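Local coordinates for isocitrate dehydrogenase [NAD] subunit 1, mitochondrial (Saccharomyces cerevisiae, PDB 3BLX), which takes part, in an octamer with subunit 2, in the NAD-dependent oxidative decarboxylation of isocitrate to 2-oxoglutarate in the citric acid cycle, and also binds RNA, at residues T88-K99 with R129-S137; M154-I162 with G190-I198. All coordinates share one frame; numbering follows the deposited sequence.

Both contacts are largely buried, but their chemistry differs. Interaction 1 lies nearer the centre of the chain and is mainly polar: R98 and K99 of helix 92-99 grip the loop and 3-10 turn that follow strand 124-130, among residues that include two probable substrate ligands. Interaction 2, further out, is a mostly apolar seam between helix 156-162, with the strand end before it, and helix 190-198. Their centres lie about 17 Å apart, yet they touch, since E133 OE1 of interaction 1 is 2.9 Å from T155 OG1 of interaction 2, probably a hydrogen bond. Subunit 2 meets T88, H90 and E135 in interaction 1 and extends the strand ending at T155 in interaction 2 as an antiparallel ladder.

Interaction 1: residues T88-K99 with R129-S137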
loop_
_atom_site.group_PDB
_atom_site.type_symbol
_atom_site.label_atom_id
_atom_site.label_comp_id
_atom_site.label_asym_id
_atom_site.label_seq_id
_atom_site.Cartn_x
_atom_site.Cartn_y
_atom_site.Cartn_z
ATOM N N THR E 88 -6.085 16.356 29.970
ATOM C CA THR E 88 -7.327 15.751 29.492
ATOM C C THR E 88 -7.140 14.854 28.255
ATOM O O THR E 88 -8.037 14.083 27.896
ATOM C CB THR E 88 -8.421 16.822 29.228
ATOM O OG1 THR E 88 -7.908 17.829 28.352
ATOM C CG2 THR E 88 -8.845 17.482 30.526
ATOM N N GLY E 89 -5.972 14.951 27.618
ATOM C CA GLY E 89 -5.655 14.142 26.452
ATOM C C GLY E 89 -5.766 14.895 25.140
ATOM O O GLY E 89 -5.710 14.303 24.070
ATOM N N HIS E 90 -5.935 16.205 25.220
ATOM C CA HIS E 90 -5.980 17.030 24.031
ATOM C C HIS E 90 -4.687 17.838 23.915
ATOM O O HIS E 90 -3.685 17.530 24.570
ATOM C CB HIS E 90 -7.208 17.930 24.046
ATOM C CG HIS E 90 -8.516 17.182 24.115
ATOM N ND1 HIS E 90 -9.185 16.951 25.303
ATOM C CD2 HIS E 90 -9.289 16.635 23.141
ATOM C CE1 HIS E 90 -10.305 16.289 25.062
ATOM N NE2 HIS E 90 -10.395 16.088 23.757
ATOM N N GLY E 91 -4.680 18.867 23.082
ATOM C CA GLY E 91 -3.439 19.601 22.885
ATOM C C GLY E 91 -2.535 18.896 21.887
ATOM O O GLY E 91 -2.510 17.670 21.826
ATOM N N SER E 92 -1.774 19.682 21.130
ATOM C CA SER E 92 -1.150 19.223 19.898
ATOM C C SER E 92 -0.410 17.894 19.977
ATOM O O SER E 92 -0.506 17.077 19.056
ATOM C CB SER E 92 -0.246 20.316 19.332
ATOM O OG SER E 92 -1.005 21.283 18.627
ATOM N N LEU E 93 0.309 17.679 21.074
ATOM C CA LEU E 93 1.135 16.493 21.215
ATOM C C LEU E 93 0.294 15.241 21.260
ATOM O O LEU E 93 0.544 14.291 20.509
ATOM C CB LEU E 93 1.996 16.569 22.479
ATOM C CG LEU E 93 3.424 16.027 22.390
ATOM C CD1 LEU E 93 3.741 15.264 23.650
ATOM C CD2 LEU E 93 3.676 15.154 21.132
ATOM N N ASN E 94 -0.693 15.248 22.147
ATOM C CA ASN E 94 -1.581 14.111 22.311
ATOM C C ASN E 94 -2.395 13.790 21.052
ATOM O O ASN E 94 -2.677 12.632 20.775
ATOM C CB ASN E 94 -2.509 14.323 23.496
ATOM C CG ASN E 94 -1.797 14.240 24.821
ATOM O OD1 ASN E 94 -0.976 13.360 25.054
ATOM N ND2 ASN E 94 -2.122 15.155 25.706
ATOM N N VAL E 95 -2.785 14.793 20.278
ATOM C CA VAL E 95 -3.566 14.465 19.126
ATOM C C VAL E 95 -2.627 13.915 18.072
ATOM O O VAL E 95 -2.975 12.984 17.353
ATOM C CB VAL E 95 -4.513 15.627 18.601
ATOM C CG1 VAL E 95 -4.849 16.601 19.677
ATOM C CG2 VAL E 95 -3.937 16.331 17.409
ATOM N N ALA E 96 -1.416 14.455 18.006
ATOM C CA ALA E 96 -0.427 13.933 17.069
ATOM C C ALA E 96 -0.120 12.455 17.329
ATOM O O ALA E 96 -0.079 11.654 16.402
ATOM C CB ALA E 96 0.813 14.759 17.114
ATOM N N LEU E 97 0.082 12.106 18.591
ATOM C CA LEU E 97 0.343 10.728 18.978
ATOM C C LEU E 97 -0.824 9.833 18.626
ATOM O O LEU E 97 -0.663 8.669 18.306
ATOM C CB LEU E 97 0.616 10.618 20.482
ATOM C CG LEU E 97 2.066 10.749 20.957
ATOM C CD1 LEU E 97 2.887 11.563 20.018
ATOM C CD2 LEU E 97 2.082 11.355 22.333
ATOM N N ARG E 98 -2.017 10.382 18.677
ATOM C CA ARG E 98 -3.197 9.581 18.437
ATOM C C ARG E 98 -3.550 9.516 16.930
ATOM O O ARG E 98 -3.899 8.465 16.421
ATOM C CB ARG E 98 -4.325 10.091 19.339
ATOM C CG ARG E 98 -5.654 10.244 18.688
ATOM C CD ARG E 98 -6.563 11.156 19.478
ATOM N NE ARG E 98 -6.474 10.914 20.912
ATOM C CZ ARG E 98 -6.286 11.878 21.810
ATOM N NH1 ARG E 98 -6.195 13.142 21.424
ATOM N NH2 ARG E 98 -6.201 11.574 23.092
ATOM N N LYS E 99 -3.424 10.629 16.214
ATOM C CA LYS E 99 -3.737 10.653 14.772
ATOM C C LYS E 99 -2.609 10.127 13.894
ATOM O O LYS E 99 -2.870 9.413 12.946
ATOM C CB LYS E 99 -4.106 12.059 14.258
ATOM C CG LYS E 99 -5.124 12.843 15.069
ATOM C CD LYS E 99 -6.539 12.352 14.928
ATOM C CE LYS E 99 -7.519 13.268 15.689
ATOM N NZ LYS E 99 -8.809 12.585 16.013
ATOM N N ARG E 129 -8.217 2.553 28.722
ATOM C CA ARG E 129 -9.192 3.348 27.989
ATOM C C ARG E 129 -8.865 3.523 26.490
ATOM O O ARG E 129 -7.704 3.631 26.105
ATOM C CB ARG E 129 -9.456 4.678 28.699
ATOM C CG ARG E 129 -8.553 5.798 28.307
ATOM C CD ARG E 129 -9.288 7.112 28.390
ATOM N NE ARG E 129 -8.511 8.169 27.758
ATOM C CZ ARG E 129 -7.560 8.849 28.390
ATOM N NH1 ARG E 129 -7.296 8.573 29.666
ATOM N NH2 ARG E 129 -6.876 9.802 27.757
ATOM N N GLU E 130 -9.904 3.514 25.662
ATOM C CA GLU E 130 -9.783 3.680 24.235
ATOM C C GLU E 130 -9.386 5.114 23.936
ATOM O O GLU E 130 -9.962 6.028 24.495
ATOM C CB GLU E 130 -11.122 3.355 23.558
ATOM C CG GLU E 130 -11.001 2.881 22.107
ATOM C CD GLU E 130 -10.570 3.983 21.123
ATOM O OE1 GLU E 130 -11.101 5.121 21.220
ATOM O OE2 GLU E 130 -9.702 3.696 20.253
ATOM N N ASN E 131 -8.420 5.303 23.033
ATOM C CA ASN E 131 -7.800 6.616 22.853
ATOM C C ASN E 131 -7.890 7.255 21.439
ATOM O O ASN E 131 -7.194 8.233 21.152
ATOM C CB ASN E 131 -6.333 6.552 23.347
ATOM C CG ASN E 131 -5.651 7.917 23.385
ATOM O OD1 ASN E 131 -6.139 8.875 24.007
ATOM N ND2 ASN E 131 -4.512 8.010 22.719
ATOM N N THR E 132 -8.744 6.748 20.558
ATOM C CA THR E 132 -8.761 7.316 19.211
ATOM C C THR E 132 -10.126 7.786 18.713
ATOM O O THR E 132 -10.222 8.393 17.650
ATOM C CB THR E 132 -8.136 6.355 18.158
ATOM O OG1 THR E 132 -8.813 5.093 18.173
ATOM C CG2 THR E 132 -6.680 6.122 18.438
ATOM N N GLU E 133 -11.156 7.536 19.512
ATOM C CA GLU E 133 -12.542 7.676 19.084
ATOM C C GLU E 133 -13.342 8.366 20.183
ATOM O O GLU E 133 -12.774 8.800 21.166
ATOM C CB GLU E 133 -13.110 6.282 18.931
ATOM C CG GLU E 133 -13.926 6.070 17.758
ATOM C CD GLU E 133 -14.188 4.588 17.558
ATOM O OE1 GLU E 133 -14.097 4.145 16.391
ATOM O OE2 GLU E 133 -14.452 3.864 18.567
ATOM N N GLY E 134 -14.663 8.416 20.035
ATOM C CA GLY E 134 -15.517 9.067 21.006
ATOM C C GLY E 134 -15.132 10.520 21.199
ATOM O O GLY E 134 -15.174 11.322 20.262
ATOM N N GLU E 135 -14.748 10.837 22.428
ATOM C CA GLU E 135 -14.311 12.176 22.808
ATOM C C GLU E 135 -13.216 12.725 21.884
ATOM O O GLU E 135 -13.187 13.912 21.576
ATOM C CB GLU E 135 -13.830 12.168 24.267
ATOM C CG GLU E 135 -13.500 13.542 24.829
ATOM C CD GLU E 135 -13.424 13.576 26.354
ATOM O OE1 GLU E 135 -14.193 12.848 27.025
ATOM O OE2 GLU E 135 -12.599 14.363 26.876
ATOM N N PHE E 136 -12.335 11.849 21.412
ATOM C CA PHE E 136 -11.149 12.267 20.682
ATOM C C PHE E 136 -11.266 12.358 19.157
ATOM O O PHE E 136 -10.266 12.637 18.490
ATOM C CB PHE E 136 -9.980 11.363 21.032
ATOM C CG PHE E 136 -9.689 11.322 22.488
ATOM C CD1 PHE E 136 -9.749 10.128 23.178
ATOM C CD2 PHE E 136 -9.369 12.491 23.182
ATOM C CE1 PHE E 136 -9.480 10.107 24.546
ATOM C CE2 PHE E 136 -9.112 12.467 24.539
ATOM C CZ PHE E 136 -9.158 11.285 25.222
ATOM N N SER E 137 -12.462 12.144 18.605
ATOM C CA SER E 137 -12.667 12.236 17.154
ATOM C C SER E 137 -14.021 12.852 16.769
ATOM O O SER E 137 -14.526 12.670 15.658
ATOM C CB SER E 137 -12.515 10.858 16.487
ATOM O OG SER E 137 -13.659 10.031 16.700
#
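R98 reaches from helix 92-99 to N131 and holds it side-on. Its NE donates to the backbone O of N131 at 2.8 Å, while R98 NH2 makes an almost straight bond of 2.9 Å to N131 OD1. Both acceptors lie close to the guanidinium plane, although the N131 amide is turned 63° against it. Within its own segment R98 also closes NH1 and NH2 onto a single oxygen, G89 O, with NH1 at 2.9 Å. With all three nitrogens engaged, the rotation of the guanidinium is fixed, and the bend of the chain at chi3 (-42°) helps lay it over F136. The two planes are only 6° apart and R98 CZ is 3.8 Å from the centroid of the F136 ring, a stacked cation-pi contact with NH2 over the ring centre. N94 O sits over the other guanidinium face. K99 folds back to F136 too, its NZ donating to F136 O at 2.9 Å. H90 lies obliquely against F136, with F136 CE2 over one imidazole face; E135 OE2 approaches the imidazole edge, 3.5 Å from H90 CE1, the carboxylate and ring nearly coplanar. E135 OE2 has long, weak ion pairs with K189 and R194 of the neighbouring subunit 2 chain. R98 and R129 are probable substrate ligands, consistent with a pocket for an anionic substrate. Around the contact, helix 60-73 packs against helix 92-99 through S92, A96 and L97, helix 156-172 meets E130 and T132, and helix 237-251 touches E135 and F136.

Interaction 2: residues M154-I162 with G190-I198; sequences MTRPKTERI and GDGLFRNII
Helices 156-162 and 190-198 run in broadly the same direction, their axes inclined at 41° and 9.5 Å apart at closest approach. M154, at the strand end, lies beside G190, T159 beside F194 and E160 beside I197. Helix 190-205 is the crossover of a beta-alpha-beta unit between the parallel strands 177-182 and 210-215, and helix 156-172 packs beside it in the isocitrate/isopropylmalate dehydrogenase fold. T155 is the N-cap of the first helix, its OG1 weakly accepting from K158 N, with E133 its stronger partner. I197 reaches between R156, T159 and E160: CG1 stands anti to the carbonyl carbon (chi1 -69°), and I197 CD1 lies 3.7 Å from R156 CB, with T159 alongside. The same methyl sits over one face of the R156 guanidinium, whose NE forms a salt bridge with E160 OE2, 3.4 Å, the hydrogen bond in it weak. I197 CG2 packs 3.8 Å from E160 CG. F194 receives three residues obliquely: T159 CB at 3.9 Å from F194 CD1, I162 CG2 at 4.1 Å from F194 CE1, and the M154 sulfur in a Met-aromatic contact. The side chains of L193 and M154 pass each other in opposite directions, with L193 CD2 4.0 Å from M154 CG. M154 then bends at chi2 and chi3 toward D191, whose OD2 is hydrogen-bonded to Y239 OH and to the N of K183, probably critical for catalysis; M154 CE lies 3.6 Å from D191 OD1.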
loop_
_atom_site.group_PDB
_atom_site.type_symbol
_atom_site.label_atom_id
_atom_site.label_comp_id
_atom_site.label_asym_id
_atom_site.label_seq_id
_atom_site.Cartn_x
_atom_site.Cartn_y
_atom_site.Cartn_z
ATOM N N MET E 154 -18.533 5.663 17.399
ATOM C CA MET E 154 -18.050 4.477 18.077
ATOM C C MET E 154 -18.079 3.426 16.984
ATOM O O MET E 154 -19.121 3.211 16.367
ATOM C CB MET E 154 -19.034 4.084 19.184
ATOM C CG MET E 154 -18.859 2.676 19.771
ATOM S SD MET E 154 -17.918 2.693 21.312
ATOM C CE MET E 154 -18.586 4.152 22.152
ATOM N N THR E 155 -16.952 2.783 16.712
ATOM C CA THR E 155 -16.915 1.838 15.595
ATOM C C THR E 155 -16.411 0.485 16.039
ATOM O O THR E 155 -15.621 0.384 16.960
ATOM C CB THR E 155 -16.035 2.323 14.419
ATOM O OG1 THR E 155 -14.662 1.950 14.632
ATOM C CG2 THR E 155 -16.147 3.828 14.217
ATOM N N ARG E 156 -16.835 -0.556 15.351
ATOM C CA ARG E 156 -16.535 -1.899 15.806
ATOM C C ARG E 156 -15.044 -2.264 15.679
ATOM O O ARG E 156 -14.474 -2.896 16.569
ATOM C CB ARG E 156 -17.478 -2.942 15.153
ATOM C CG ARG E 156 -16.884 -3.790 14.051
ATOM C CD ARG E 156 -17.857 -4.899 13.609
ATOM N NE ARG E 156 -18.265 -5.770 14.714
ATOM C CZ ARG E 156 -19.486 -5.777 15.259
ATOM N NH1 ARG E 156 -20.459 -4.964 14.786
ATOM N NH2 ARG E 156 -19.745 -6.605 16.279
ATOM N N PRO E 157 -14.385 -1.846 14.594
ATOM C CA PRO E 157 -12.953 -2.184 14.548
ATOM C C PRO E 157 -12.157 -1.526 15.679
ATOM O O PRO E 157 -11.310 -2.189 16.278
ATOM C CB PRO E 157 -12.491 -1.633 13.188
ATOM C CG PRO E 157 -13.755 -1.466 12.390
ATOM C CD PRO E 157 -14.825 -1.124 13.386
ATOM N N LYS E 158 -12.416 -0.254 15.973
ATOM C CA LYS E 158 -11.719 0.368 17.091
ATOM C C LYS E 158 -12.066 -0.336 18.401
ATOM O O LYS E 158 -11.190 -0.540 19.245
ATOM C CB LYS E 158 -11.989 1.869 17.190
ATOM C CG LYS E 158 -10.917 2.731 16.580
ATOM C CD LYS E 158 -11.127 2.973 15.099
ATOM C CE LYS E 158 -10.206 4.089 14.591
ATOM N NZ LYS E 158 -10.506 5.418 15.222
ATOM N N THR E 159 -13.319 -0.743 18.584
ATOM C CA THR E 159 -13.631 -1.386 19.860
ATOM C C THR E 159 -13.151 -2.832 19.973
ATOM O O THR E 159 -12.910 -3.335 21.068
ATOM C CB THR E 159 -15.084 -1.118 20.398
ATOM O OG1 THR E 159 -15.709 -2.349 20.747
ATOM C CG2 THR E 159 -15.896 -0.436 19.412
ATOM N N GLU E 160 -12.974 -3.486 18.837
ATOM C CA GLU E 160 -12.355 -4.808 18.824
ATOM C C GLU E 160 -10.884 -4.760 19.255
ATOM O O GLU E 160 -10.453 -5.575 20.078
ATOM C CB GLU E 160 -12.504 -5.457 17.449
ATOM C CG GLU E 160 -13.915 -6.033 17.187
ATOM C CD GLU E 160 -14.044 -6.687 15.794
ATOM O OE1 GLU E 160 -13.009 -6.824 15.088
ATOM O OE2 GLU E 160 -15.182 -7.054 15.408
ATOM N N ARG E 161 -10.118 -3.819 18.696
ATOM C CA ARG E 161 -8.730 -3.596 19.114
ATOM C C ARG E 161 -8.632 -3.430 20.622
ATOM O O ARG E 161 -7.794 -4.068 21.284
ATOM C CB ARG E 161 -8.179 -2.313 18.527
ATOM C CG ARG E 161 -7.291 -2.484 17.408
ATOM C CD ARG E 161 -6.437 -1.232 17.199
ATOM N NE ARG E 161 -7.159 0.045 17.265
ATOM C CZ ARG E 161 -6.756 1.120 16.592
ATOM N NH1 ARG E 161 -5.704 1.009 15.800
ATOM N NH2 ARG E 161 -7.405 2.273 16.670
ATOM N N ILE E 162 -9.464 -2.539 21.167
ATOM C CA ILE E 162 -9.287 -2.197 22.563
ATOM C C ILE E 162 -9.673 -3.400 23.427
ATOM O O ILE E 162 -9.066 -3.658 24.457
ATOM C CB ILE E 162 -9.987 -0.872 22.976
ATOM C CG1 ILE E 162 -9.289 -0.308 24.209
ATOM C CG2 ILE E 162 -11.464 -1.073 23.252
ATOM C CD1 ILE E 162 -7.789 -0.151 24.011
ATOM N N GLY E 190 -24.690 2.709 20.616
ATOM C CA GLY E 190 -23.252 2.926 20.667
ATOM C C GLY E 190 -22.549 2.213 21.806
ATOM O O GLY E 190 -21.563 1.496 21.593
ATOM N N ASP E 191 -23.039 2.413 23.025
ATOM C CA ASP E 191 -22.428 1.770 24.183
ATOM C C ASP E 191 -22.919 0.326 24.302
ATOM O O ASP E 191 -22.295 -0.494 24.970
ATOM C CB ASP E 191 -22.650 2.585 25.470
ATOM C CG ASP E 191 -21.684 3.780 25.590
ATOM O OD1 ASP E 191 -21.209 4.303 24.544
ATOM O OD2 ASP E 191 -21.403 4.202 26.734
ATOM N N GLY E 192 -24.027 0.016 23.629
ATOM C CA GLY E 192 -24.460 -1.363 23.476
ATOM C C GLY E 192 -23.448 -2.143 22.650
ATOM O O GLY E 192 -23.022 -3.238 23.019
ATOM N N LEU E 193 -23.049 -1.562 21.524
ATOM C CA LEU E 193 -21.994 -2.124 20.685
ATOM C C LEU E 193 -20.728 -2.435 21.478
ATOM O O LEU E 193 -20.144 -3.520 21.368
ATOM C CB LEU E 193 -21.652 -1.127 19.591
ATOM C CG LEU E 193 -20.656 -1.536 18.510
ATOM C CD1 LEU E 193 -21.236 -2.656 17.690
ATOM C CD2 LEU E 193 -20.326 -0.358 17.614
ATOM N N PHE E 194 -20.313 -1.456 22.277
ATOM C CA PHE E 194 -19.145 -1.595 23.137
ATOM C C PHE E 194 -19.224 -2.772 24.131
ATOM O O PHE E 194 -18.346 -3.641 24.138
ATOM C CB PHE E 194 -18.906 -0.298 23.902
ATOM C CG PHE E 194 -17.569 -0.252 24.579
ATOM C CD1 PHE E 194 -16.430 0.171 23.879
ATOM C CD2 PHE E 194 -17.440 -0.652 25.905
ATOM C CE1 PHE E 194 -15.189 0.196 24.497
ATOM C CE2 PHE E 194 -16.193 -0.630 26.531
ATOM C CZ PHE E 194 -15.065 -0.213 25.826
ATOM N N ARG E 195 -20.255 -2.785 24.979
ATOM C CA ARG E 195 -20.507 -3.892 25.902
ATOM C C ARG E 195 -20.587 -5.242 25.204
ATOM O O ARG E 195 -20.030 -6.229 25.690
ATOM C CB ARG E 195 -21.824 -3.666 26.646
ATOM C CG ARG E 195 -22.288 -4.859 27.457
ATOM C CD ARG E 195 -23.775 -4.761 27.777
ATOM N NE ARG E 195 -24.584 -4.822 26.560
ATOM C CZ ARG E 195 -25.776 -4.232 26.409
ATOM N NH1 ARG E 195 -26.315 -3.527 27.410
ATOM N NH2 ARG E 195 -26.430 -4.339 25.246
ATOM N N ASN E 196 -21.284 -5.295 24.071
ATOM C CA ASN E 196 -21.434 -6.560 23.350
ATOM C C ASN E 196 -20.132 -7.075 22.792
ATOM O O ASN E 196 -19.788 -8.236 23.023
ATOM C CB ASN E 196 -22.445 -6.436 22.224
ATOM C CG ASN E 196 -23.840 -6.264 22.745
ATOM O OD1 ASN E 196 -24.122 -6.578 23.923
ATOM N ND2 ASN E 196 -24.728 -5.737 21.897
ATOM N N ILE E 197 -19.409 -6.217 22.066
ATOM C CA ILE E 197 -18.155 -6.635 21.481
ATOM C C ILE E 197 -17.182 -7.131 22.548
ATOM O O ILE E 197 -16.500 -8.133 22.336
ATOM C CB ILE E 197 -17.514 -5.533 20.653
ATOM C CG1 ILE E 197 -18.354 -5.285 19.402
ATOM C CG2 ILE E 197 -16.087 -5.922 20.291
ATOM C CD1 ILE E 197 -17.970 -4.007 18.616
ATOM N N ILE E 198 -17.129 -6.450 23.697
ATOM C CA ILE E 198 -16.166 -6.843 24.717
ATOM C C ILE E 198 -16.550 -8.214 25.253
ATOM O O ILE E 198 -15.710 -9.095 25.364
ATOM C CB ILE E 198 -16.073 -5.856 25.905
ATOM C CG1 ILE E 198 -15.753 -4.429 25.443
ATOM C CG2 ILE E 198 -15.000 -6.326 26.895
ATOM C CD1 ILE E 198 -14.340 -4.246 25.041
#